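Local coordinates for protein neurotrypsin (Mus musculus, PDB 6H8M) that plays a role in neuronal plasticity as a secreted serine protease that may serve learning and memory, this chain being its third scavenger receptor cysteine-rich (SRCR) domain, at residues Trp27-Asp32 with Ser98-Val103; Val21-Gln26 with Ile68-Val73; Ala40-Arg45 with Gly77-Leu82. One frame throughout, in Å; residues are numbered along the deposited sequence.

Interaction 1 (Trp27-Asp32 with Ser98-Val103); sequences WGTICD and SEDAGV
T29 and D100 cross at about a right angle inside the SRCR domain, where strand 26-30 and the residues after it meet the segment that leads into strand 102-105. The threonine hydroxyl OG1 donates a hydrogen bond to D100 OD1 at 2.8 Å, arriving from above the carboxylate, 50° out of its plane. A chi1 of 55° sets OG1 between the backbone N and the carbonyl carbon, and the other branch also touches the acid, T29 CG2 lying 3.4 Å from D100 OD2. D100 starts off pointing away from the strand and only its carboxylate comes back; OD2 is taken by H97 ND1 and G64 N, so this buried group is held through both oxygens and has little freedom to rotate. An alanine in place of D100 would probably leave T29 OG1, H97 ND1 and G64 N without the carboxylate that accepts from all three. Further along, D32 and E99 also cross, their carboxylate planes 89° apart, with D32 OD1 4.5 Å from E99 OE2. These like charges each look elsewhere for a partner, D32 OD2 to M58 N and E99 OE1 to R96 N, while D32 OD1 rests 3.5 Å from E99 CB. C31 SG, disulfide-bonded to C95, packs against E99 CB. The backbones form a single bridge at C31 and D100: A101 N donates to I30 O at 2.8 Å, almost in line with the C=O, and D32 N reaches E99 O in a weak bond. Beside it a water accepts from I30 N at 3.0 Å and is hydrogen-bonded to A101 O at 2.8 Å.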
ATOM      1  N   TRP A  27      -4.293  -7.883 -10.502  1.00 44.76           N
ATOM      2  CA  TRP A  27      -4.325  -6.827  -9.513  1.00 43.71           C
ATOM      3  C   TRP A  27      -4.755  -7.389  -8.153  1.00 44.92           C
ATOM      4  O   TRP A  27      -5.673  -8.170  -8.077  1.00 44.72           O
ATOM      5  CB  TRP A  27      -5.273  -5.681  -9.916  1.00 44.55           C
ATOM      6  CG  TRP A  27      -4.750  -4.870 -11.051  1.00 42.56           C
ATOM      7  CD1 TRP A  27      -5.067  -4.972 -12.386  1.00 44.48           C
ATOM      8  CD2 TRP A  27      -3.731  -3.864 -10.957  1.00 39.86           C
ATOM      9  NE1 TRP A  27      -4.345  -4.036 -13.087  1.00 44.62           N
ATOM     10  CE2 TRP A  27      -3.505  -3.375 -12.246  1.00 43.60           C
ATOM     11  CE3 TRP A  27      -2.967  -3.354  -9.914  1.00 39.20           C
ATOM     12  CZ2 TRP A  27      -2.602  -2.349 -12.502  1.00 43.79           C
ATOM     13  CZ3 TRP A  27      -2.104  -2.318 -10.149  1.00 37.13           C
ATOM     14  CH2 TRP A  27      -1.884  -1.863 -11.444  1.00 39.90           C
ATOM     15  N   GLY A  28      -4.070  -6.990  -7.080  1.00 38.84           N
ATOM     16  CA  GLY A  28      -4.446  -7.426  -5.732  1.00 41.42           C
ATOM     17  C   GLY A  28      -3.996  -6.434  -4.694  1.00 40.39           C
ATOM     18  O   GLY A  28      -3.395  -5.393  -5.028  1.00 41.01           O
ATOM     19  N   THR A  29      -4.276  -6.716  -3.446  1.00 39.67           N
ATOM     20  CA  THR A  29      -4.116  -5.707  -2.388  1.00 39.73           C
ATOM     21  C   THR A  29      -2.916  -6.047  -1.519  1.00 41.65           C
ATOM     22  O   THR A  29      -2.235  -7.017  -1.740  1.00 43.75           O
ATOM     23  CB  THR A  29      -5.416  -5.607  -1.576  1.00 41.20           C
ATOM     24  OG1 THR A  29      -5.776  -6.904  -1.081  1.00 42.34           O
ATOM     25  CG2 THR A  29      -6.552  -5.227  -2.496  1.00 41.25           C
ATOM     26  N   ILE A  30      -2.716  -5.185  -0.517  1.00 40.71           N
ATOM     27  CA  ILE A  30      -1.667  -5.312   0.463  1.00 38.87           C
ATOM     28  C   ILE A  30      -2.289  -5.274   1.856  1.00 40.12           C
ATOM     29  O   ILE A  30      -3.093  -4.379   2.186  1.00 39.19           O
ATOM     30  CB  ILE A  30      -0.672  -4.159   0.308  1.00 41.94           C
ATOM     31  CG1 ILE A  30      -0.114  -4.093  -1.103  1.00 43.25           C
ATOM     32  CG2 ILE A  30       0.408  -4.218   1.363  1.00 43.50           C
ATOM     33  CD1 ILE A  30       0.959  -3.008  -1.242  1.00 47.30           C
ATOM     34  N   CYS A  31      -1.934  -6.235   2.702  1.00 41.41           N
ATOM     35  CA  CYS A  31      -2.400  -6.306   4.098  1.00 45.84           C
ATOM     36  C   CYS A  31      -1.800  -5.145   4.931  1.00 49.74           C
ATOM     37  O   CYS A  31      -0.647  -4.813   4.776  1.00 46.56           O
ATOM     38  CB  CYS A  31      -2.010  -7.636   4.727  1.00 50.31           C
ATOM     39  SG  CYS A  31      -2.718  -7.856   6.372  1.00 56.85           S
ATOM     40  N   ASP A  32      -2.580  -4.604   5.872  1.00 45.12           N
ATOM     41  CA  ASP A  32      -2.155  -3.434   6.644  1.00 45.95           C
ATOM     42  C   ASP A  32      -1.312  -3.817   7.856  1.00 47.04           C
ATOM     43  O   ASP A  32      -0.978  -2.937   8.630  1.00 43.52           O
ATOM     44  CB  ASP A  32      -3.355  -2.569   7.053  1.00 40.94           C
ATOM     45  CG  ASP A  32      -4.251  -3.235   8.102  1.00 45.18           C
ATOM     46  OD1 ASP A  32      -3.955  -4.388   8.496  1.00 44.25           O
ATOM     47  OD2 ASP A  32      -5.278  -2.646   8.466  1.00 45.53           O
ATOM     48  N   SER A  98     -10.724  -6.912   4.670  1.00 44.41           N
ATOM     49  CA  SER A  98     -11.053  -5.928   5.703  1.00 46.11           C
ATOM     50  C   SER A  98      -9.802  -5.229   6.262  1.00 47.95           C
ATOM     51  O   SER A  98      -9.946  -4.216   6.895  1.00 45.91           O
ATOM     52  CB  SER A  98     -11.877  -6.584   6.765  1.00 51.91           C
ATOM     53  OG  SER A  98     -11.179  -7.654   7.353  1.00 54.72           O
ATOM     54  N   GLU A  99      -8.594  -5.746   5.988  1.00 44.08           N
ATOM     55  CA  GLU A  99      -7.307  -5.192   6.454  1.00 44.83           C
ATOM     56  C   GLU A  99      -6.502  -4.571   5.302  1.00 42.43           C
ATOM     57  O   GLU A  99      -5.314  -4.232   5.468  1.00 42.90           O
ATOM     58  CB  GLU A  99      -6.482  -6.316   7.118  1.00 51.44           C
ATOM     59  CG  GLU A  99      -7.140  -6.905   8.365  1.00 54.28           C
ATOM     60  CD  GLU A  99      -6.596  -8.285   8.719  1.00 69.15           C
ATOM     61  OE1 GLU A  99      -6.950  -9.249   8.044  1.00 61.86           O
ATOM     62  OE2 GLU A  99      -5.779  -8.372   9.645  1.00 77.12           O
ATOM     63  N   ASP A 100      -7.148  -4.327   4.161  1.00 40.94           N
ATOM     64  CA  ASP A 100      -6.451  -3.771   2.994  1.00 42.06           C
ATOM     65  C   ASP A 100      -5.863  -2.401   3.315  1.00 38.40           C
ATOM     66  O   ASP A 100      -6.532  -1.543   3.959  1.00 40.58           O
ATOM     67  CB  ASP A 100      -7.362  -3.671   1.775  1.00 40.61           C
ATOM     68  CG  ASP A 100      -7.600  -5.026   1.085  1.00 48.52           C
ATOM     69  OD1 ASP A 100      -6.841  -6.005   1.352  1.00 45.83           O
ATOM     70  OD2 ASP A 100      -8.517  -5.079   0.247  1.00 44.52           O
ATOM     71  N   ALA A 101      -4.631  -2.164   2.855  1.00 36.64           N
ATOM     72  CA  ALA A 101      -3.890  -0.941   3.144  1.00 36.26           C
ATOM     73  C   ALA A 101      -4.197   0.137   2.104  1.00 35.72           C
ATOM     74  O   ALA A 101      -4.470  -0.187   0.929  1.00 36.96           O
ATOM     75  CB  ALA A 101      -2.404  -1.306   3.099  1.00 41.54           C
ATOM     76  N   GLY A 102      -3.963   1.367   2.525  1.00 34.87           N
ATOM     77  CA  GLY A 102      -4.198   2.541   1.721  1.00 36.11           C
ATOM     78  C   GLY A 102      -3.242   3.644   2.052  1.00 35.02           C
ATOM     79  O   GLY A 102      -2.516   3.529   3.047  1.00 38.22           O
ATOM     80  N   VAL A 103      -3.320   4.780   1.328  1.00 35.01           N
ATOM     81  CA  VAL A 103      -2.470   5.907   1.504  1.00 35.38           C
ATOM     82  C   VAL A 103      -3.235   7.205   1.187  1.00 40.20           C
ATOM     83  O   VAL A 103      -4.183   7.141   0.403  1.00 38.06           O
ATOM     84  CB  VAL A 103      -1.221   5.851   0.613  1.00 36.81           C
ATOM     85  CG1 VAL A 103      -0.438   4.558   0.857  1.00 36.76           C
ATOM     86  CG2 VAL A 103      -1.549   5.980  -0.850  1.00 39.73           C
TER
HETATM   87  O   HOH W   1      -4.402  -2.741  -0.328  1.00 38.18           O

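Interaction 2 (Val21-Gln26 with Ile68-Val73); sequences VFVNGQ and IHMDNV
The H69 imidazole docks against the turn end of the hairpin of strands 18-23 and 26-30, one ring meeting both arms of the turn, among the three central strands of the mixed sheet. Strand 26-30 is the sheet neighbour of both 18-23 and 68-74, and H69 has to reach past it; the short segments 21-23 and 68-70 lie 8.4 Å apart at an axis angle of 89°. H69 CG stands anti to its carbonyl carbon, beside the backbone N, and V23 covers the ring face: V23 CB sits 3.6 Å from the centroid of the H69 ring, 4° off the normal, a CH-pi contact. H69 NE2 donates to Q26 O at 2.8 Å, fixing the proton on that nitrogen, and the acceptor lies close to the ring plane. Seen from Q26 the donor stands 46° above the carbonyl plane, while V23 N reaches the same oxygen from the opposite face, so two N-H groups grip it. V21 O lies 3.2 Å from H69 CD2 at the ring edge, and the V21 and H69 side chains slide past each other in opposite directions, V21 CG2 3.7 Å from H69 CD2. M70 brings only its end over, CE lying 4.5 Å from V21 CG2. V23 N to Q26 O and Q26 N to V23 O, with N24 and G25 both at positive phi, make this a beta hairpin with a two-residue loop, a type I' turn.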
ATOM      1  N   VAL A  21      -1.596  -3.631  -6.368  1.00 38.19           N
ATOM      2  CA  VAL A  21      -0.351  -3.929  -7.012  1.00 37.85           C
ATOM      3  C   VAL A  21      -0.563  -5.094  -7.973  1.00 38.78           C
ATOM      4  O   VAL A  21      -1.418  -5.956  -7.733  1.00 40.04           O
ATOM      5  CB  VAL A  21       0.735  -4.273  -5.995  1.00 44.99           C
ATOM      6  CG1 VAL A  21       0.842  -3.199  -4.943  1.00 55.58           C
ATOM      7  CG2 VAL A  21       0.416  -5.591  -5.300  1.00 50.73           C
ATOM      8  N   PHE A  22       0.171  -5.088  -9.092  1.00 38.09           N
ATOM      9  CA  PHE A  22      -0.045  -6.062 -10.142  1.00 40.02           C
ATOM     10  C   PHE A  22       1.107  -7.075 -10.105  1.00 43.47           C
ATOM     11  O   PHE A  22       2.253  -6.717 -10.309  1.00 40.64           O
ATOM     12  CB  PHE A  22      -0.084  -5.408 -11.524  1.00 42.57           C
ATOM     13  CG  PHE A  22      -0.493  -6.351 -12.629  1.00 46.30           C
ATOM     14  CD1 PHE A  22      -1.838  -6.589 -12.851  1.00 45.24           C
ATOM     15  CD2 PHE A  22       0.443  -7.061 -13.391  1.00 48.78           C
ATOM     16  CE1 PHE A  22      -2.245  -7.454 -13.849  1.00 48.58           C
ATOM     17  CE2 PHE A  22       0.027  -7.940 -14.389  1.00 50.09           C
ATOM     18  CZ  PHE A  22      -1.310  -8.133 -14.616  1.00 48.64           C
ATOM     19  N   VAL A  23       0.754  -8.305  -9.763  1.00 41.86           N
ATOM     20  CA  VAL A  23       1.709  -9.403  -9.457  1.00 46.02           C
ATOM     21  C   VAL A  23       1.085 -10.685 -10.000  1.00 47.79           C
ATOM     22  O   VAL A  23      -0.091 -10.900  -9.795  1.00 46.20           O
ATOM     23  CB  VAL A  23       1.894  -9.534  -7.939  1.00 46.51           C
ATOM     24  CG1 VAL A  23       2.870 -10.636  -7.568  1.00 51.59           C
ATOM     25  CG2 VAL A  23       2.414  -8.255  -7.312  1.00 49.54           C
ATOM     26  N   ASN A  24       1.869 -11.562 -10.634  1.00 47.29           N
ATOM     27  CA  ASN A  24       1.367 -12.854 -11.044  1.00 50.55           C
ATOM     28  C   ASN A  24       0.088 -12.732 -11.872  1.00 51.75           C
ATOM     29  O   ASN A  24      -0.849 -13.481 -11.677  1.00 51.61           O
ATOM     30  CB  ASN A  24       1.172 -13.726  -9.797  1.00 50.52           C
ATOM     31  CG  ASN A  24       2.508 -14.169  -9.235  1.00 51.52           C
ATOM     32  OD1 ASN A  24       3.463 -14.266  -9.973  1.00 50.48           O
ATOM     33  ND2 ASN A  24       2.576 -14.366  -7.939  1.00 51.61           N
ATOM     34  N   GLY A  25       0.047 -11.751 -12.762  1.00 48.40           N
ATOM     35  CA  GLY A  25      -1.005 -11.616 -13.762  1.00 51.61           C
ATOM     36  C   GLY A  25      -2.273 -11.005 -13.211  1.00 51.28           C
ATOM     37  O   GLY A  25      -3.260 -10.965 -13.921  1.00 51.79           O
ATOM     38  N   GLN A  26      -2.312 -10.565 -11.948  1.00 48.60           N
ATOM     39  CA  GLN A  26      -3.550 -10.011 -11.374  1.00 48.46           C
ATOM     40  C   GLN A  26      -3.298  -8.791 -10.493  1.00 45.14           C
ATOM     41  O   GLN A  26      -2.318  -8.702  -9.777  1.00 41.30           O
ATOM     42  CB  GLN A  26      -4.281 -10.966 -10.426  1.00 48.30           C
ATOM     43  CG  GLN A  26      -4.870 -12.158 -11.145  1.00 58.32           C
ATOM     44  CD  GLN A  26      -5.592 -13.035 -10.153  1.00 63.34           C
ATOM     45  OE1 GLN A  26      -5.040 -13.993  -9.630  1.00 66.21           O
ATOM     46  NE2 GLN A  26      -6.814 -12.654  -9.828  1.00 66.45           N
ATOM     47  N   ILE A  68      -4.632 -11.096  -2.071  1.00 47.38           N
ATOM     48  CA  ILE A  68      -3.843 -10.228  -1.200  1.00 47.52           C
ATOM     49  C   ILE A  68      -2.388 -10.581  -1.439  1.00 47.60           C
ATOM     50  O   ILE A  68      -1.955 -11.664  -1.118  1.00 47.23           O
ATOM     51  CB  ILE A  68      -4.263 -10.376   0.257  1.00 49.21           C
ATOM     52  CG1 ILE A  68      -5.767 -10.126   0.398  1.00 53.05           C
ATOM     53  CG2 ILE A  68      -3.426  -9.457   1.157  1.00 50.46           C
ATOM     54  CD1 ILE A  68      -6.259 -10.386   1.811  1.00 55.11           C
ATOM     55  N   HIS A  69      -1.695  -9.740  -2.183  1.00 44.30           N
ATOM     56  CA  HIS A  69      -0.393 -10.107  -2.743  1.00 46.37           C
ATOM     57  C   HIS A  69       0.707 -10.036  -1.699  1.00 49.34           C
ATOM     58  O   HIS A  69       1.706 -10.814  -1.837  1.00 50.67           O
ATOM     59  CB  HIS A  69      -0.020  -9.222  -3.917  1.00 45.36           C
ATOM     60  CG  HIS A  69      -0.726  -9.548  -5.164  1.00 46.02           C
ATOM     61  ND1 HIS A  69      -0.838 -10.837  -5.599  1.00 46.00           N
ATOM     62  CD2 HIS A  69      -1.261  -8.754  -6.126  1.00 41.45           C
ATOM     63  CE1 HIS A  69      -1.439 -10.856  -6.767  1.00 45.90           C
ATOM     64  NE2 HIS A  69      -1.722  -9.555  -7.128  1.00 44.08           N
ATOM     65  N   MET A  70       0.621  -9.096  -0.749  1.00 48.41           N
ATOM     66  CA  MET A  70       1.717  -8.930   0.199  1.00 57.44           C
ATOM     67  C   MET A  70       1.091  -8.737   1.583  1.00 60.58           C
ATOM     68  O   MET A  70       0.026  -8.090   1.703  1.00 51.29           O
ATOM     69  CB  MET A  70       2.626  -7.737  -0.155  1.00 58.91           C
ATOM     70  CG  MET A  70       2.985  -7.661  -1.619  1.00 62.12           C
ATOM     71  SD  MET A  70       3.809  -6.099  -2.130  1.00 65.69           S
ATOM     72  CE  MET A  70       4.470  -6.598  -3.714  1.00 74.41           C
ATOM     73  N   ASP A  71       1.758  -9.311   2.578  1.00 63.24           N
ATOM     74  CA  ASP A  71       1.252  -9.591   3.945  1.00 73.70           C
ATOM     75  C   ASP A  71       2.017  -8.768   4.972  1.00 73.74           C
ATOM     76  O   ASP A  71       1.377  -8.225   5.913  1.00 86.20           O
ATOM     77  CB  ASP A  71       1.454 -11.051   4.373  1.00 91.17           C
ATOM     78  CG  ASP A  71       0.477 -12.047   3.773  1.00103.44           C
ATOM     79  OD1 ASP A  71      -0.759 -11.831   3.936  1.00112.78           O
ATOM     80  OD2 ASP A  71       0.963 -13.022   3.131  1.00117.86           O
ATOM     81  N   ASN A  72       3.339  -8.643   4.799  1.00 68.17           N
ATOM     82  CA  ASN A  72       4.150  -7.942   5.771  1.00 74.90           C
ATOM     83  C   ASN A  72       5.363  -7.334   5.098  1.00 74.51           C
ATOM     84  O   ASN A  72       6.441  -7.904   5.118  1.00 80.68           O
ATOM     85  CB  ASN A  72       4.671  -8.863   6.885  1.00 80.97           C
ATOM     86  CG  ASN A  72       4.038  -8.547   8.221  1.00 88.17           C
ATOM     87  OD1 ASN A  72       4.536  -7.700   8.965  1.00 99.55           O
ATOM     88  ND2 ASN A  72       2.941  -9.218   8.520  1.00 89.07           N
ATOM     89  N   VAL A  73       5.181  -6.124   4.606  1.00 63.67           N
ATOM     90  CA  VAL A  73       6.217  -5.395   3.931  1.00 65.70           C
ATOM     91  C   VAL A  73       6.993  -4.644   5.012  1.00 61.30           C
ATOM     92  O   VAL A  73       6.318  -4.097   5.886  1.00 57.33           O
ATOM     93  CB  VAL A  73       5.556  -4.420   2.928  1.00 65.55           C
ATOM     94  CG1 VAL A  73       6.575  -3.612   2.159  1.00 64.59           C
ATOM     95  CG2 VAL A  73       4.615  -5.135   1.973  1.00 73.45           C
TER

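Interaction 3 (Ala40-Arg45 with Gly77-Leu82); sequences AAVICR and GNEKAL
R45 leaves helix 37-46 with CG anti to the backbone N (chi1 -175°), and a bend at chi3 (-57°) sets NE; the guanidinium beyond it meets the carbonyls of G77 and E79. R45 NH1 does most of the work, donating to G77 O at 2.9 Å and to E79 O at 2.6 Å. Both oxygens lie at the edge of the guanidinium, close to its plane, whereas NH1 stands above the plane of each carbonyl. R45 NH2 adds a weak bond to G77 O at 3.2 Å. Three N-H contacts to two backbone oxygens hold the flat group against rotation and draw the loop onto the helix. The partner is the peptide chain rather than the acid of E79, whose chain is bent at chi2 (87°), which places CD: E79 OE1 accepts G77 N at 2.9 Å on the syn lone pair, and OE2 takes T76 N, so the turn is closed from within. G77 itself could hardly be anything else, since at its backbone angles a CB would jam against the preceding carbonyl oxygen. V42 is the apolar wedge under this turn. Its CG2 meets E79 OE1 at 3.3 Å, and CG1 touches A81 C at 3.6 Å. R45 CD lies 3.8 Å from K80 CA, extending the packing along the loop. At the buried end I43 and L82 lie side by side, pointing the same way, CD1 of the first 4.1 Å from CD2 of the second. L82 N is held by Q46 OE1 at the end of the helix. Thus the loop between strands 68-74 and 86-87 covers one side of the helix, L82 and I43 reach strand 18-23 at V21 and V19, and A40 and C44 pack on strands 53-56 and 102-105.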
ATOM      1  N   ALA A  40       3.566   4.390   3.272  1.00 40.03           N
ATOM      2  CA  ALA A  40       2.872   5.360   2.507  1.00 41.70           C
ATOM      3  C   ALA A  40       3.826   6.279   1.756  1.00 38.25           C
ATOM      4  O   ALA A  40       3.562   6.541   0.530  1.00 41.30           O
ATOM      5  CB  ALA A  40       1.955   6.201   3.363  1.00 41.93           C
ATOM      6  N   ALA A  41       4.951   6.634   2.382  1.00 42.16           N
ATOM      7  CA  ALA A  41       5.966   7.490   1.731  1.00 43.95           C
ATOM      8  C   ALA A  41       6.492   6.782   0.477  1.00 44.10           C
ATOM      9  O   ALA A  41       6.645   7.426  -0.602  1.00 44.90           O
ATOM     10  CB  ALA A  41       7.098   7.887   2.696  1.00 48.64           C
ATOM     11  N   VAL A  42       6.716   5.466   0.562  1.00 46.02           N
ATOM     12  CA  VAL A  42       7.301   4.747  -0.493  1.00 44.74           C
ATOM     13  C   VAL A  42       6.300   4.610  -1.664  1.00 47.00           C
ATOM     14  O   VAL A  42       6.627   4.837  -2.815  1.00 46.79           O
ATOM     15  CB  VAL A  42       7.811   3.367  -0.053  1.00 50.87           C
ATOM     16  CG1 VAL A  42       8.227   2.504  -1.257  1.00 50.68           C
ATOM     17  CG2 VAL A  42       8.967   3.502   0.925  1.00 56.37           C
ATOM     18  N   ILE A  43       5.063   4.262  -1.349  1.00 41.89           N
ATOM     19  CA  ILE A  43       4.050   4.196  -2.413  1.00 38.24           C
ATOM     20  C   ILE A  43       3.903   5.532  -3.119  1.00 41.48           C
ATOM     21  O   ILE A  43       3.875   5.591  -4.386  1.00 41.46           O
ATOM     22  CB  ILE A  43       2.712   3.751  -1.787  1.00 39.99           C
ATOM     23  CG1 ILE A  43       2.788   2.337  -1.226  1.00 41.59           C
ATOM     24  CG2 ILE A  43       1.586   3.910  -2.819  1.00 40.76           C
ATOM     25  CD1 ILE A  43       3.093   1.282  -2.240  1.00 45.40           C
ATOM     26  N   CYS A  44       3.756   6.603  -2.339  1.00 41.08           N
ATOM     27  CA  CYS A  44       3.557   7.914  -2.872  1.00 45.45           C
ATOM     28  C   CYS A  44       4.765   8.395  -3.707  1.00 43.06           C
ATOM     29  O   CYS A  44       4.590   8.977  -4.813  1.00 43.87           O
ATOM     30  CB  CYS A  44       3.219   8.881  -1.747  1.00 46.41           C
ATOM     31  SG  CYS A  44       1.583   8.491  -1.018  1.00 45.78           S
ATOM     32  N   ARG A  45       5.977   8.061  -3.251  1.00 45.93           N
ATOM     33  CA  ARG A  45       7.225   8.358  -3.983  1.00 50.20           C
ATOM     34  C   ARG A  45       7.222   7.650  -5.341  1.00 47.44           C
ATOM     35  O   ARG A  45       7.489   8.254  -6.340  1.00 45.18           O
ATOM     36  CB  ARG A  45       8.457   8.031  -3.116  1.00 54.88           C
ATOM     37  CG  ARG A  45       9.799   8.423  -3.741  1.00 61.93           C
ATOM     38  CD  ARG A  45      10.977   8.249  -2.775  1.00 59.05           C
ATOM     39  NE  ARG A  45      10.863   8.982  -1.526  1.00 60.48           N
ATOM     40  CZ  ARG A  45      10.638   8.443  -0.330  1.00 62.31           C
ATOM     41  NH1 ARG A  45      10.601   7.126  -0.146  1.00 58.13           N
ATOM     42  NH2 ARG A  45      10.436   9.253   0.696  1.00 63.04           N
ATOM     43  N   GLY A  77      11.158   3.692   4.639  1.00 62.63           N
ATOM     44  CA  GLY A  77      10.519   4.963   4.331  1.00 57.36           C
ATOM     45  C   GLY A  77      11.249   5.762   3.278  1.00 59.36           C
ATOM     46  O   GLY A  77      10.674   6.699   2.689  1.00 60.60           O
ATOM     47  N   ASN A  78      12.480   5.350   2.965  1.00 61.46           N
ATOM     48  CA  ASN A  78      13.349   6.058   2.059  1.00 66.75           C
ATOM     49  C   ASN A  78      13.340   5.468   0.642  1.00 68.35           C
ATOM     50  O   ASN A  78      13.905   6.076  -0.237  1.00 73.50           O
ATOM     51  CB  ASN A  78      14.783   6.089   2.614  1.00 72.89           C
ATOM     52  CG  ASN A  78      14.829   6.828   3.930  1.00 74.81           C
ATOM     53  OD1 ASN A  78      14.122   7.816   4.079  1.00 83.01           O
ATOM     54  ND2 ASN A  78      15.589   6.340   4.901  1.00 78.48           N
ATOM     55  N   GLU A  79      12.722   4.299   0.442  1.00 65.57           N
ATOM     56  CA  GLU A  79      12.808   3.572  -0.845  1.00 63.50           C
ATOM     57  C   GLU A  79      12.109   4.390  -1.927  1.00 64.83           C
ATOM     58  O   GLU A  79      11.115   5.113  -1.644  1.00 60.11           O
ATOM     59  CB  GLU A  79      12.155   2.191  -0.737  1.00 63.87           C
ATOM     60  CG  GLU A  79      12.821   1.248   0.246  1.00 64.11           C
ATOM     61  CD  GLU A  79      12.438   1.261   1.714  1.00 65.86           C
ATOM     62  OE1 GLU A  79      11.783   2.204   2.185  1.00 60.54           O
ATOM     63  OE2 GLU A  79      12.795   0.302   2.396  1.00 68.17           O
ATOM     64  N   LYS A  80      12.600   4.261  -3.170  1.00 65.20           N
ATOM     65  CA  LYS A  80      12.020   4.950  -4.315  1.00 69.95           C
ATOM     66  C   LYS A  80      10.875   4.107  -4.877  1.00 64.51           C
ATOM     67  O   LYS A  80      10.156   4.567  -5.728  1.00 67.02           O
ATOM     68  CB  LYS A  80      13.077   5.244  -5.391  1.00 79.17           C
ATOM     69  CG  LYS A  80      13.958   6.462  -5.101  1.00 87.96           C
ATOM     70  CD  LYS A  80      15.070   6.664  -6.124  1.00 96.67           C
ATOM     71  CE  LYS A  80      16.180   7.568  -5.629  1.00 97.91           C
ATOM     72  NZ  LYS A  80      17.186   7.807  -6.692  1.00105.56           N
ATOM     73  N   ALA A  81      10.760   2.851  -4.448  1.00 63.51           N
ATOM     74  CA  ALA A  81       9.795   1.934  -5.096  1.00 61.34           C
ATOM     75  C   ALA A  81       9.485   0.800  -4.134  1.00 61.70           C
ATOM     76  O   ALA A  81      10.352   0.364  -3.380  1.00 56.59           O
ATOM     77  CB  ALA A  81      10.319   1.398  -6.395  1.00 66.25           C
ATOM     78  N   LEU A  82       8.239   0.322  -4.196  1.00 54.11           N
ATOM     79  CA  LEU A  82       7.752  -0.720  -3.316  1.00 51.34           C
ATOM     80  C   LEU A  82       8.645  -1.962  -3.440  1.00 56.96           C
ATOM     81  O   LEU A  82       8.923  -2.612  -2.419  1.00 58.32           O
ATOM     82  CB  LEU A  82       6.324  -1.072  -3.720  1.00 56.19           C
ATOM     83  CG  LEU A  82       5.672  -2.163  -2.872  1.00 55.92           C
ATOM     84  CD1 LEU A  82       5.656  -1.791  -1.415  1.00 54.26           C
ATOM     85  CD2 LEU A  82       4.275  -2.443  -3.402  1.00 58.90           C
TER

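From the N terminus, the hairpin 21-26 comes first, followed directly by 27-32 and then by helix segment 40-45; the three partners return in the order 68-73, 77-82, 98-103. Interaction 2 therefore closes its loop first and crosses both others, while interaction 3 is nested inside the long loop closed by interaction 1. Interactions 1 and 2 share the mixed sheet, T29 O lying 2.8 Å from H69 N and G28 O 2.9 Å from V21 N. Interaction 3 adds the helix and the late loop: L82 packs on I30, V21, M70 and V73 of the mixed sheet, while V103 of strand 102-105 packs on A40, I43 and C44, joining the helix to the second sheet.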